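Local coordinates for protein PaiA Acetyltransferase (Thermoplasma acidophilum, PDB 3K9U) that transfers an acetyl group from acetyl-CoA to polyamines such as spermidine, helping to protect the cell against polyamine toxicity, at residues Ile17-Glu22 with Tyr93-Tyr98; Glu22-Thr27 with Glu35-Trp40; Asp62-Gly67 with Leu80-Asn85; Asn85-Leu90 with Lys118-Cys123. All coordinates share one frame; numbering follows the deposited sequence.

Contact 1 (Ile17-Glu22 with Tyr93-Tyr98). With ACO (acetyl coenzyme *a), chain G.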
# COMPACT_ATOMS: atom_id res chain seq x y z
N ILE A 17 13.31 10.05 9.98
CA ILE A 17 12.37 9.97 11.10
C ILE A 17 10.93 9.88 10.61
O ILE A 17 10.15 9.10 11.16
CB ILE A 17 12.53 11.14 12.04
CG1 ILE A 17 13.93 11.14 12.68
CG2 ILE A 17 11.44 11.14 13.18
CD1 ILE A 17 14.20 12.48 13.42
N GLU A 18 10.59 10.61 9.56
CA GLU A 18 9.21 10.59 9.07
C GLU A 18 8.83 9.30 8.36
O GLU A 18 7.74 8.81 8.55
CB GLU A 18 8.92 11.79 8.17
CG GLU A 18 8.86 13.15 8.90
CD GLU A 18 8.43 13.07 10.37
OE1 GLU A 18 7.32 12.55 10.66
OE2 GLU A 18 9.21 13.54 11.25
N VAL A 19 9.73 8.75 7.56
CA VAL A 19 9.54 7.46 6.96
C VAL A 19 9.29 6.38 8.05
O VAL A 19 8.26 5.67 8.03
CB VAL A 19 10.79 7.09 6.13
CG1 VAL A 19 10.75 5.65 5.68
CG2 VAL A 19 10.95 8.04 4.92
N ALA A 20 10.22 6.28 8.99
CA ALA A 20 10.11 5.37 10.12
C ALA A 20 8.78 5.56 10.80
O ALA A 20 8.02 4.60 11.02
CB ALA A 20 11.21 5.63 11.11
N ARG A 21 8.48 6.82 11.13
CA ARG A 21 7.26 7.08 11.87
C ARG A 21 6.07 6.50 11.10
O ARG A 21 5.24 5.81 11.69
CB ARG A 21 7.05 8.58 12.12
CG ARG A 21 5.78 8.84 12.96
CD ARG A 21 5.31 10.31 12.91
NE ARG A 21 6.43 11.22 13.16
CZ ARG A 21 6.97 11.43 14.34
NH1 ARG A 21 6.49 10.83 15.43
NH2 ARG A 21 8.00 12.27 14.45
N GLU A 22 5.99 6.82 9.80
CA GLU A 22 4.82 6.44 9.00
C GLU A 22 4.78 4.94 8.80
O GLU A 22 3.73 4.33 8.83
CB GLU A 22 4.83 7.12 7.61
CG GLU A 22 4.48 8.60 7.66
CD GLU A 22 4.36 9.20 6.26
OE1 GLU A 22 5.15 10.13 5.96
OE2 GLU A 22 3.51 8.73 5.44
N TYR A 93 12.25 -0.71 6.37
CA TYR A 93 10.98 -0.01 6.41
C TYR A 93 10.85 0.93 5.22
O TYR A 93 11.78 1.68 4.94
CB TYR A 93 10.85 0.79 7.73
CG TYR A 93 10.72 -0.08 8.95
CD1 TYR A 93 9.49 -0.62 9.32
CD2 TYR A 93 11.83 -0.40 9.72
CE1 TYR A 93 9.37 -1.43 10.42
CE2 TYR A 93 11.72 -1.22 10.84
CZ TYR A 93 10.49 -1.72 11.19
OH TYR A 93 10.36 -2.53 12.28
N LEU A 94 9.70 0.89 4.55
CA LEU A 94 9.33 1.83 3.51
C LEU A 94 8.09 2.62 3.96
O LEU A 94 7.29 2.11 4.76
CB LEU A 94 8.92 1.10 2.25
CG LEU A 94 9.89 0.06 1.71
CD1 LEU A 94 9.33 -0.63 0.40
CD2 LEU A 94 11.25 0.71 1.48
N LYS A 95 7.92 3.81 3.37
CA LYS A 95 6.64 4.51 3.40
C LYS A 95 5.57 3.58 2.85
O LYS A 95 5.78 2.97 1.80
CB LYS A 95 6.64 5.77 2.54
CG LYS A 95 7.22 7.00 3.18
CD LYS A 95 6.92 8.30 2.32
CE LYS A 95 5.54 9.02 2.60
NZ LYS A 95 4.44 8.84 1.55
N PRO A 96 4.41 3.51 3.52
CA PRO A 96 3.37 2.54 3.12
C PRO A 96 2.95 2.62 1.67
O PRO A 96 2.71 1.59 1.02
CB PRO A 96 2.20 2.87 4.04
CG PRO A 96 2.90 3.46 5.27
CD PRO A 96 4.08 4.21 4.78
N GLU A 97 2.88 3.83 1.15
CA GLU A 97 2.38 4.02 -0.22
C GLU A 97 3.44 3.65 -1.28
O GLU A 97 3.11 3.63 -2.45
CB GLU A 97 1.74 5.42 -0.45
CG GLU A 97 2.43 6.59 0.21
CD GLU A 97 1.99 6.80 1.69
OE1 GLU A 97 0.81 7.22 1.91
OE2 GLU A 97 2.80 6.55 2.61
N TYR A 98 4.67 3.35 -0.84
CA TYR A 98 5.75 2.89 -1.70
C TYR A 98 6.01 1.39 -1.56
O TYR A 98 6.93 0.90 -2.18
CB TYR A 98 7.06 3.66 -1.39
CG TYR A 98 7.01 5.06 -1.96
CD1 TYR A 98 7.47 5.31 -3.25
CD2 TYR A 98 6.43 6.11 -1.26
CE1 TYR A 98 7.40 6.59 -3.82
CE2 TYR A 98 6.35 7.41 -1.83
CZ TYR A 98 6.85 7.62 -3.11
OH TYR A 98 6.81 8.84 -3.71
N1A ACO G . 0.28 -5.27 1.66
C2A ACO G . 0.42 -6.60 1.88
N3A ACO G . 1.55 -7.26 1.59
C4A ACO G . 2.63 -6.63 1.08
C5A ACO G . 2.51 -5.20 0.84
C6A ACO G . 1.25 -4.52 1.17
N6A ACO G . 1.07 -3.19 0.96
N7A ACO G . 3.67 -4.81 0.34
C8A ACO G . 4.45 -5.89 0.25
N9A ACO G . 3.85 -6.99 0.72
C1B ACO G . 4.48 -8.35 0.73
C2B ACO G . 3.67 -9.43 0.00
O2B ACO G . 3.97 -10.76 0.51
C3B ACO G . 4.13 -9.34 -1.42
O3B ACO G . 3.93 -10.58 -2.13
P3B ACO G . 2.55 -10.71 -3.00
O7A ACO G . 2.86 -9.93 -4.21
O8A ACO G . 1.48 -10.11 -2.10
O9A ACO G . 2.48 -12.22 -3.15
C4B ACO G . 5.57 -8.88 -1.31
O4B ACO G . 5.72 -8.32 0.01
C5B ACO G . 5.96 -7.84 -2.34
O5B ACO G . 7.39 -7.76 -2.49
P1A ACO G . 8.13 -6.33 -2.63
O1A ACO G . 7.36 -5.44 -3.60
O2A ACO G . 9.60 -6.55 -2.88
O3A ACO G . 7.92 -5.79 -1.12
P2A ACO G . 8.19 -4.25 -0.68
O4A ACO G . 6.85 -3.71 -0.21
O5A ACO G . 9.01 -3.52 -1.73
O6A ACO G . 9.13 -4.43 0.59
CBP ACO G . 8.70 -4.53 2.94
CCP ACO G . 8.80 -5.32 1.65
CDP ACO G . 8.43 -5.47 4.09
CEP ACO G . 10.06 -3.87 3.15
CAP ACO G . 7.61 -3.44 2.83
OAP ACO G . 6.33 -4.00 2.47
C9P ACO G . 7.44 -2.64 4.09
O9P ACO G . 8.19 -1.71 4.32
N8P ACO G . 6.47 -3.01 4.90
C7P ACO G . 6.21 -2.40 6.18
C6P ACO G . 7.36 -2.49 7.18
C5P ACO G . 7.82 -3.89 7.50
O5P ACO G . 7.04 -4.81 7.70
N4P ACO G . 9.14 -4.06 7.60
C3P ACO G . 9.74 -5.32 8.03
C2P ACO G . 9.94 -5.31 9.54
S1P ACO G . 10.90 -6.69 10.10
C ACO G . 12.48 -6.08 10.18
O ACO G . 12.65 -4.88 9.98
CH3 ACO G . 13.65 -6.98 10.52

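Contact 2 (Glu22-Thr27 with Glu35-Trp40). With ACO (acetyl coenzyme *a), chain G.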
# COMPACT_ATOMS: atom_id res chain seq x y z
N GLU A 22 5.99 6.82 9.80
CA GLU A 22 4.82 6.44 9.00
C GLU A 22 4.78 4.94 8.80
O GLU A 22 3.73 4.33 8.83
CB GLU A 22 4.83 7.12 7.61
CG GLU A 22 4.48 8.60 7.66
CD GLU A 22 4.36 9.20 6.26
OE1 GLU A 22 5.15 10.13 5.96
OE2 GLU A 22 3.51 8.73 5.44
N SER A 23 5.94 4.34 8.62
CA SER A 23 5.97 2.90 8.40
C SER A 23 5.57 2.13 9.66
O SER A 23 4.80 1.17 9.59
CB SER A 23 7.34 2.48 7.89
OG SER A 23 7.28 1.20 7.30
N TRP A 24 6.03 2.58 10.82
CA TRP A 24 5.73 1.87 12.06
C TRP A 24 4.23 1.98 12.37
O TRP A 24 3.61 1.00 12.75
CB TRP A 24 6.56 2.41 13.25
CG TRP A 24 7.72 1.56 13.62
CD1 TRP A 24 8.88 1.40 12.91
CD2 TRP A 24 7.83 0.72 14.78
NE1 TRP A 24 9.70 0.49 13.56
CE2 TRP A 24 9.08 0.06 14.70
CE3 TRP A 24 6.99 0.44 15.86
CZ2 TRP A 24 9.52 -0.84 15.69
CZ3 TRP A 24 7.42 -0.48 16.84
CH2 TRP A 24 8.67 -1.10 16.75
N LYS A 25 3.65 3.17 12.18
CA LYS A 25 2.22 3.35 12.53
C LYS A 25 1.33 2.49 11.63
O LYS A 25 0.28 1.96 12.07
CB LYS A 25 1.79 4.82 12.43
CG LYS A 25 2.33 5.73 13.53
CD LYS A 25 1.80 7.13 13.31
CE LYS A 25 2.08 8.05 14.46
NZ LYS A 25 1.83 9.48 14.06
N TRP A 26 1.74 2.36 10.38
CA TRP A 26 1.00 1.56 9.41
C TRP A 26 1.26 0.05 9.63
O TRP A 26 0.31 -0.69 9.76
CB TRP A 26 1.39 1.96 8.00
CG TRP A 26 0.72 1.11 6.93
CD1 TRP A 26 -0.58 1.21 6.49
CD2 TRP A 26 1.31 0.04 6.16
NE1 TRP A 26 -0.82 0.29 5.48
CE2 TRP A 26 0.31 -0.45 5.28
CE3 TRP A 26 2.59 -0.52 6.11
CZ2 TRP A 26 0.56 -1.46 4.36
CZ3 TRP A 26 2.83 -1.56 5.19
CH2 TRP A 26 1.81 -2.00 4.34
N THR A 27 2.52 -0.38 9.67
CA THR A 27 2.85 -1.81 9.81
C THR A 27 2.39 -2.45 11.11
O THR A 27 2.03 -3.61 11.14
CB THR A 27 4.36 -2.06 9.80
OG1 THR A 27 5.00 -1.22 8.82
CG2 THR A 27 4.63 -3.53 9.48
N GLU A 35 0.49 3.87 21.99
CA GLU A 35 1.48 4.44 22.88
C GLU A 35 2.86 3.79 22.69
O GLU A 35 3.89 4.49 22.67
CB GLU A 35 1.05 4.31 24.34
CG GLU A 35 -0.27 5.00 24.67
CD GLU A 35 -1.46 4.03 24.85
OE1 GLU A 35 -1.52 2.97 24.20
OE2 GLU A 35 -2.34 4.33 25.67
N TYR A 36 2.87 2.45 22.59
CA TYR A 36 4.09 1.69 22.34
C TYR A 36 4.78 2.22 21.09
O TYR A 36 5.98 2.43 21.08
CB TYR A 36 3.77 0.19 22.15
CG TYR A 36 5.00 -0.69 22.09
CD1 TYR A 36 5.49 -1.32 23.23
CD2 TYR A 36 5.67 -0.90 20.90
CE1 TYR A 36 6.63 -2.16 23.18
CE2 TYR A 36 6.81 -1.72 20.83
CZ TYR A 36 7.27 -2.35 21.97
OH TYR A 36 8.39 -3.14 21.88
N ILE A 37 3.99 2.42 20.04
CA ILE A 37 4.51 2.89 18.74
C ILE A 37 5.11 4.28 18.88
O ILE A 37 6.22 4.50 18.40
CB ILE A 37 3.41 2.85 17.62
CG1 ILE A 37 3.02 1.39 17.34
CG2 ILE A 37 3.91 3.54 16.36
CD1 ILE A 37 1.77 1.19 16.48
N GLU A 38 4.41 5.20 19.56
CA GLU A 38 4.91 6.56 19.75
C GLU A 38 6.15 6.58 20.65
O GLU A 38 7.09 7.31 20.38
CB GLU A 38 3.84 7.51 20.32
CG GLU A 38 4.13 9.05 20.09
CD GLU A 38 4.85 9.80 21.27
OE1 GLU A 38 4.86 9.28 22.41
OE2 GLU A 38 5.37 10.93 21.07
N SER A 39 6.17 5.77 21.70
CA SER A 39 7.36 5.67 22.55
C SER A 39 8.53 5.14 21.74
O SER A 39 9.65 5.66 21.82
CB SER A 39 7.12 4.82 23.80
OG SER A 39 6.26 5.51 24.73
N TRP A 40 8.27 4.14 20.91
CA TRP A 40 9.33 3.59 20.08
C TRP A 40 9.91 4.66 19.12
O TRP A 40 11.14 4.85 19.07
CB TRP A 40 8.85 2.35 19.34
CG TRP A 40 9.98 1.61 18.68
CD1 TRP A 40 10.55 1.89 17.47
CD2 TRP A 40 10.66 0.47 19.20
NE1 TRP A 40 11.54 0.98 17.20
CE2 TRP A 40 11.63 0.09 18.24
CE3 TRP A 40 10.53 -0.30 20.37
CZ2 TRP A 40 12.49 -1.01 18.42
CZ3 TRP A 40 11.37 -1.41 20.55
CH2 TRP A 40 12.34 -1.75 19.57
N1A ACO G . 0.28 -5.27 1.66
C2A ACO G . 0.42 -6.60 1.88
N3A ACO G . 1.55 -7.26 1.59
C4A ACO G . 2.63 -6.63 1.08
C5A ACO G . 2.51 -5.20 0.84
C6A ACO G . 1.25 -4.52 1.17
N6A ACO G . 1.07 -3.19 0.96
N7A ACO G . 3.67 -4.81 0.34
C8A ACO G . 4.45 -5.89 0.25
N9A ACO G . 3.85 -6.99 0.72
C1B ACO G . 4.48 -8.35 0.73
C2B ACO G . 3.67 -9.43 0.00
O2B ACO G . 3.97 -10.76 0.51
C3B ACO G . 4.13 -9.34 -1.42
O3B ACO G . 3.93 -10.58 -2.13
P3B ACO G . 2.55 -10.71 -3.00
O7A ACO G . 2.86 -9.93 -4.21
O8A ACO G . 1.48 -10.11 -2.10
O9A ACO G . 2.48 -12.22 -3.15
C4B ACO G . 5.57 -8.88 -1.31
O4B ACO G . 5.72 -8.32 0.01
C5B ACO G . 5.96 -7.84 -2.34
O5B ACO G . 7.39 -7.76 -2.49
P1A ACO G . 8.13 -6.33 -2.63
O1A ACO G . 7.36 -5.44 -3.60
O2A ACO G . 9.60 -6.55 -2.88
O3A ACO G . 7.92 -5.79 -1.12
P2A ACO G . 8.19 -4.25 -0.68
O4A ACO G . 6.85 -3.71 -0.21
O5A ACO G . 9.01 -3.52 -1.73
O6A ACO G . 9.13 -4.43 0.59
CBP ACO G . 8.70 -4.53 2.94
CCP ACO G . 8.80 -5.32 1.65
CDP ACO G . 8.43 -5.47 4.09
CEP ACO G . 10.06 -3.87 3.15
CAP ACO G . 7.61 -3.44 2.83
OAP ACO G . 6.33 -4.00 2.47
C9P ACO G . 7.44 -2.64 4.09
O9P ACO G . 8.19 -1.71 4.32
N8P ACO G . 6.47 -3.01 4.90
C7P ACO G . 6.21 -2.40 6.18
C6P ACO G . 7.36 -2.49 7.18
C5P ACO G . 7.82 -3.89 7.50
O5P ACO G . 7.04 -4.81 7.70
N4P ACO G . 9.14 -4.06 7.60
C3P ACO G . 9.74 -5.32 8.03
C2P ACO G . 9.94 -5.31 9.54
S1P ACO G . 10.90 -6.69 10.10
C ACO G . 12.48 -6.08 10.18
O ACO G . 12.65 -4.88 9.98
CH3 ACO G . 13.65 -6.98 10.52

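Contact 3 (Asp62-Gly67 with Leu80-Asn85)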
# COMPACT_ATOMS: atom_id res chain seq x y z
N ASP A 62 31.38 -2.75 8.25
CA ASP A 62 30.52 -3.82 8.72
C ASP A 62 29.14 -3.33 9.17
O ASP A 62 28.34 -4.13 9.67
CB ASP A 62 31.21 -4.55 9.86
CG ASP A 62 32.45 -5.32 9.38
OD1 ASP A 62 32.47 -5.79 8.21
OD2 ASP A 62 33.38 -5.44 10.19
N ILE A 63 28.85 -2.04 9.00
CA ILE A 63 27.48 -1.55 9.17
C ILE A 63 26.95 -0.98 7.85
O ILE A 63 27.48 0.00 7.33
CB ILE A 63 27.38 -0.49 10.28
CG1 ILE A 63 27.70 -1.12 11.64
CG2 ILE A 63 25.96 0.13 10.31
CD1 ILE A 63 28.03 -0.05 12.69
N LEU A 64 25.90 -1.60 7.32
CA LEU A 64 25.26 -1.14 6.10
C LEU A 64 23.99 -0.43 6.47
O LEU A 64 23.09 -1.05 7.06
CB LEU A 64 24.91 -2.30 5.19
CG LEU A 64 26.00 -3.16 4.55
CD1 LEU A 64 27.02 -3.64 5.57
CD2 LEU A 64 25.35 -4.37 3.84
N PHE A 65 23.89 0.84 6.09
CA PHE A 65 22.73 1.65 6.43
C PHE A 65 22.41 2.46 5.17
O PHE A 65 23.04 3.49 4.88
CB PHE A 65 23.07 2.51 7.66
CG PHE A 65 21.88 3.04 8.44
CD1 PHE A 65 20.61 2.50 8.35
CD2 PHE A 65 22.08 4.07 9.35
CE1 PHE A 65 19.56 3.01 9.11
CE2 PHE A 65 21.04 4.58 10.12
CZ PHE A 65 19.78 4.06 10.00
N LEU A 66 21.43 1.95 4.41
CA LEU A 66 21.13 2.46 3.07
C LEU A 66 19.72 3.01 3.01
O LEU A 66 18.83 2.53 3.69
CB LEU A 66 21.25 1.33 2.04
CG LEU A 66 22.45 0.39 2.08
CD1 LEU A 66 22.30 -0.75 1.10
CD2 LEU A 66 23.74 1.15 1.79
N GLY A 67 19.53 4.02 2.16
CA GLY A 67 18.24 4.61 1.86
C GLY A 67 17.81 4.33 0.43
O GLY A 67 18.65 4.19 -0.48
N LEU A 80 21.78 -3.29 8.31
CA LEU A 80 22.34 -4.60 8.67
C LEU A 80 23.68 -4.49 9.37
O LEU A 80 24.47 -3.64 9.03
CB LEU A 80 22.53 -5.47 7.43
CG LEU A 80 21.41 -5.54 6.42
CD1 LEU A 80 21.66 -4.52 5.35
CD2 LEU A 80 21.38 -6.96 5.86
N LYS A 81 23.92 -5.38 10.34
CA LYS A 81 25.21 -5.49 11.02
C LYS A 81 25.89 -6.81 10.68
O LYS A 81 25.26 -7.89 10.67
CB LYS A 81 25.06 -5.42 12.55
CG LYS A 81 25.54 -4.10 13.23
CD LYS A 81 24.36 -3.19 13.70
CE LYS A 81 24.82 -1.79 14.12
NZ LYS A 81 24.07 -1.21 15.31
N ILE A 82 27.19 -6.74 10.43
CA ILE A 82 27.98 -7.94 10.26
C ILE A 82 28.87 -8.11 11.45
O ILE A 82 29.62 -7.20 11.78
CB ILE A 82 28.84 -7.85 8.99
CG1 ILE A 82 27.91 -7.83 7.77
CG2 ILE A 82 29.96 -8.99 8.98
CD1 ILE A 82 28.48 -7.14 6.55
N ILE A 83 28.78 -9.29 12.09
CA ILE A 83 29.62 -9.68 13.23
C ILE A 83 30.06 -11.11 13.05
O ILE A 83 29.26 -11.96 12.67
CB ILE A 83 28.84 -9.65 14.55
CG1 ILE A 83 28.27 -8.27 14.84
CG2 ILE A 83 29.75 -10.08 15.72
CD1 ILE A 83 27.16 -8.31 15.86
N ALA A 84 31.31 -11.39 13.39
CA ALA A 84 31.91 -12.68 13.12
C ALA A 84 31.52 -13.19 11.74
O ALA A 84 31.16 -14.36 11.61
CB ALA A 84 31.49 -13.70 14.20
N ASN A 85 31.53 -12.31 10.74
CA ASN A 85 31.25 -12.71 9.36
C ASN A 85 29.83 -13.29 9.12
O ASN A 85 29.60 -13.98 8.13
CB ASN A 85 32.34 -13.71 8.92
CG ASN A 85 32.57 -13.73 7.41
OD1 ASN A 85 31.75 -13.26 6.62
ND2 ASN A 85 33.69 -14.30 7.01

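Contact 4 (Asn85-Leu90 with Lys118-Cys123)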
# COMPACT_ATOMS: atom_id res chain seq x y z
N ASN A 85 31.53 -12.31 10.74
CA ASN A 85 31.25 -12.71 9.36
C ASN A 85 29.83 -13.29 9.12
O ASN A 85 29.60 -13.98 8.13
CB ASN A 85 32.34 -13.71 8.92
CG ASN A 85 32.57 -13.73 7.41
OD1 ASN A 85 31.75 -13.26 6.62
ND2 ASN A 85 33.69 -14.30 7.01
N LYS A 86 28.88 -13.00 10.01
CA LYS A 86 27.46 -13.31 9.81
C LYS A 86 26.68 -11.99 9.81
O LYS A 86 27.08 -11.04 10.48
CB LYS A 86 26.92 -14.17 10.96
CG LYS A 86 27.57 -15.55 11.14
CD LYS A 86 26.58 -16.46 11.90
CE LYS A 86 27.25 -17.64 12.56
NZ LYS A 86 26.27 -18.74 12.93
N ALA A 87 25.60 -11.93 9.05
CA ALA A 87 24.82 -10.70 8.94
C ALA A 87 23.57 -10.73 9.82
O ALA A 87 22.92 -11.77 9.97
CB ALA A 87 24.43 -10.45 7.49
N GLU A 88 23.21 -9.60 10.41
CA GLU A 88 21.90 -9.47 11.00
C GLU A 88 21.17 -8.32 10.29
O GLU A 88 21.71 -7.21 10.14
CB GLU A 88 21.93 -9.27 12.52
CG GLU A 88 20.49 -9.05 13.03
CD GLU A 88 20.21 -9.33 14.50
OE1 GLU A 88 21.13 -9.38 15.33
OE2 GLU A 88 19.02 -9.46 14.83
N LEU A 89 19.98 -8.63 9.78
CA LEU A 89 19.13 -7.63 9.16
C LEU A 89 18.30 -7.02 10.29
O LEU A 89 17.41 -7.66 10.85
CB LEU A 89 18.23 -8.28 8.09
CG LEU A 89 17.59 -7.31 7.08
CD1 LEU A 89 16.89 -8.09 5.92
CD2 LEU A 89 16.59 -6.38 7.76
N LEU A 90 18.63 -5.80 10.67
CA LEU A 90 18.04 -5.22 11.87
C LEU A 90 16.78 -4.48 11.55
O LEU A 90 15.90 -4.42 12.38
CB LEU A 90 18.99 -4.24 12.56
CG LEU A 90 20.30 -4.82 13.09
CD1 LEU A 90 21.26 -3.66 13.42
CD2 LEU A 90 20.07 -5.75 14.30
N LYS A 118 31.92 -9.36 0.58
CA LYS A 118 32.58 -9.61 1.88
C LYS A 118 32.72 -11.09 2.21
O LYS A 118 33.55 -11.45 3.04
CB LYS A 118 31.85 -8.90 3.01
CG LYS A 118 32.08 -7.41 2.99
CD LYS A 118 31.25 -6.65 4.00
CE LYS A 118 31.51 -5.15 3.88
NZ LYS A 118 32.99 -4.85 3.58
N GLY A 119 31.92 -11.93 1.57
CA GLY A 119 31.96 -13.37 1.80
C GLY A 119 30.99 -13.86 2.87
O GLY A 119 31.15 -14.96 3.38
N ILE A 120 29.97 -13.06 3.20
CA ILE A 120 29.01 -13.44 4.25
C ILE A 120 28.14 -14.55 3.69
O ILE A 120 27.62 -14.43 2.59
CB ILE A 120 28.11 -12.24 4.72
CG1 ILE A 120 28.88 -11.30 5.64
CG2 ILE A 120 26.88 -12.73 5.49
CD1 ILE A 120 30.07 -10.67 5.04
N LEU A 121 28.00 -15.64 4.44
CA LEU A 121 27.28 -16.81 3.95
C LEU A 121 25.96 -17.06 4.70
O LEU A 121 25.27 -18.06 4.43
CB LEU A 121 28.17 -18.07 4.00
CG LEU A 121 29.42 -18.10 3.10
CD1 LEU A 121 30.26 -19.31 3.41
CD2 LEU A 121 29.05 -18.07 1.60
N GLU A 122 25.57 -16.13 5.59
CA GLU A 122 24.36 -16.29 6.39
C GLU A 122 23.86 -14.93 6.90
O GLU A 122 24.65 -14.07 7.31
CB GLU A 122 24.67 -17.19 7.57
CG GLU A 122 23.50 -17.62 8.45
CD GLU A 122 23.86 -18.84 9.31
OE1 GLU A 122 22.99 -19.70 9.57
OE2 GLU A 122 25.04 -18.96 9.70
N CYS A 123 22.53 -14.77 6.88
CA CYS A 123 21.86 -13.58 7.35
C CYS A 123 20.69 -13.97 8.21
O CYS A 123 19.88 -14.80 7.81
CB CYS A 123 21.36 -12.77 6.16
SG CYS A 123 20.59 -11.20 6.65

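Contact 1 (Ile17-Glu22 with Tyr93-Tyr98)
This contact belongs to the acetyl-CoA site of the GNAT fold, where helix 13-27 packs on the end of strand 86-94, and Val19 and Glu22 meet Lys95 and Pro96. Val19 CG1 is anti to the backbone N (chi1 170°) and lies 4.1 Å from Lys95 N. Glu22 and Lys95 run side by side. Lys95 CE is 3.5 Å from Glu22 OE2, but Lys95 NZ turns to Glu97 OE2 in a weak bond of 3.0 Å that is part of a salt bridge. Glu22 O sits 3.8 Å from Pro96 CG. On the cofactor side, Leu94 N donates to O9P of acetyl-CoA at 3.0 Å. The Tyr93 ring lies obliquely to the pantetheine arm, with CD1 3.6 Å from C6P, and its OH is hydrogen-bonded to Tyr28 OH. An alanine in place of Tyr93 would probably leave Tyr28 OH without this partner and open a gap beside the pantetheine arm. The two carboxylates, Glu22 OE2 and Glu97 OE2, are 3.6 Å apart, with planes 67° apart. The ammonium of Lys95 is close to both, and probably offsets their mutual repulsion.

Contact 2 (Glu22-Thr27 with Glu35-Trp40)
Segments 22-27 and 35-40, parts of helices 13-27 and 34-44, run nearly antiparallel at 162°, with the segment axes 10.0 Å apart at their closest, and Lys25 and Ile37 have the nearest CA atoms. Trp24 and Trp40 carry much of the contact. The six-membered ring of Trp24 stacks face to face on the five-membered ring of Trp40, with centroids 3.8 Å apart and planes at 17°. Trp24 CZ2 comes within 3.1 Å of Trp40 NE1. Trp40 CG is anti to the backbone N (chi1 -169°), which starts the indole toward Trp24. Lys44 makes a cation-pi contact with Trp40. An alanine in place of Trp40 would probably open a gap over one face of Trp24 and leave the Trp24 indole freer to turn. Tyr36 CE2 meets Trp24 CZ3 at 4.2 Å, edge to edge. Ile37 CG2 touches Lys25 CG at 3.9 Å and also lies near Trp24 CB. Trp24 also meets the rings of Tyr28 and Tyr93. Thr27 OG1 donates to Ser23 O from above the carbonyl plane, and Thr27 N uses the same oxygen. The neighbouring helical face, with Ser23, Trp26 and Thr27, lines the acetyl-CoA pocket, and Trp26 CZ3 is 3.6 Å from C7P of acetyl-CoA. The arrangement is an antiparallel helix pair in the N-terminal helical part of the GNAT fold, joined by an aromatic cluster behind the cofactor site.

Contact 3 (Asp62-Gly67 with Leu80-Asn85)
Leu64 and Leu80 form an antiparallel hydrogen-bonded pair. Leu80 N donates to Leu64 O at 2.9 Å, and Leu64 N returns a bond to Leu80 O at 3.0 Å. Ile82 N continues the pattern by donating to Asp62 O at 3.0 Å, with an N-H...O angle of 163°. Ile63 and Lys81 are the non-hydrogen-bonded pair between these bonds. Their side chains lie side by side on one face, with Ile63 CG1 3.9 Å from Lys81 CE. Leu64 and Leu80 take the other face. Leu64 CB meets Leu80 CD1 at 3.9 Å, while Leu64 CD1 reaches across to Ile82 CD1 at 3.9 Å. Further out, helix 103-118 covers the leucine face: Ile114 packs on Leu64, and Ala111 and Met115 on Leu80. Helix 47-59 meets the other face through Arg56 and Ser57, both touching Ile63. The pairing is part of the beta hairpin of strands 63-70 and 73-83 in the central GNAT sheet. The backbone bonds fix the register, and the leucines give the hairpin an apolar face against helix 103-118. On the other face, the methylenes of Lys81 serve as apolar surface for Ile63, while Lys81 NZ lies near the like charge of Arg56.

Contact 4 (Asn85-Leu90 with Lys118-Cys123)
Ala87 and Cys123 pair in parallel where a beta-alpha-beta crossover of the GNAT fold closes: strand 86-94, helix 103-118, then strand 122-128. In the backbone, Ala87 N donates to Glu122 O at 2.9 Å, with an N-H...O angle of 169°. Cys123 CA adds a C-H...O contact to Ala87 O at 3.4 Å. The strands continue beyond this point through backbone bonds of Ala87 and Leu89 with Arg124. The apolar contacts lie on the Ala87 side of the sheet. Ala87 CB meets Ile120 CG2 at 3.9 Å and Cys123 SG at 4.0 Å. Cys123 SG is anti to the backbone N (chi1 -176°) and also touches Leu89 CB. Met115 of the crossover helix packs on both Ala87 and Ile120, and Leu89 borders the acetyl-CoA pocket. The charged contact is Lys86 with Glu122. Their extended chains run side by side, and a salt bridge of 3.5 Å, with only a weak hydrogen bond in it, joins Lys86 NZ to Glu122 OE2. Glu156 brings a like charge near Glu122 OE1, and the positive charge of Lys86 would probably offset part of that repulsion. Helix 103-118 finishes in a Schellman motif with Gly119 at C-prime; at its phi of 92° a CB would press against the preceding carbonyl oxygen. Beside this turn, Asn85 OD1 is buried without a polar partner, 3.5 Å from Ile120 CD1.

In the fold
Contacts 1 and 2 form one end of the molecule and contacts 3 and 4 the other, on opposite sides of the chain's centre. Contacts 1 and 2 share Glu22 and have centres 10 Å apart. They meet where Leu94 O lies 2.7 Å from Ser23 OG, probably as a hydrogen bond, and both touch acetyl-CoA. Contacts 3 and 4 share Asn85, with centres 8 Å apart, and Lys81 O to Glu88 N, at 2.7 Å, probably bonds their neighbouring strands. Strand 86-94 connects the two ends: it serves contacts 1 and 4, whose centres are 25 Å apart. In contact 4, the side chain of Leu89 lies about 4 Å from acetyl-CoA and about 4 Å from the side chain of Tyr138, the probable proton donor.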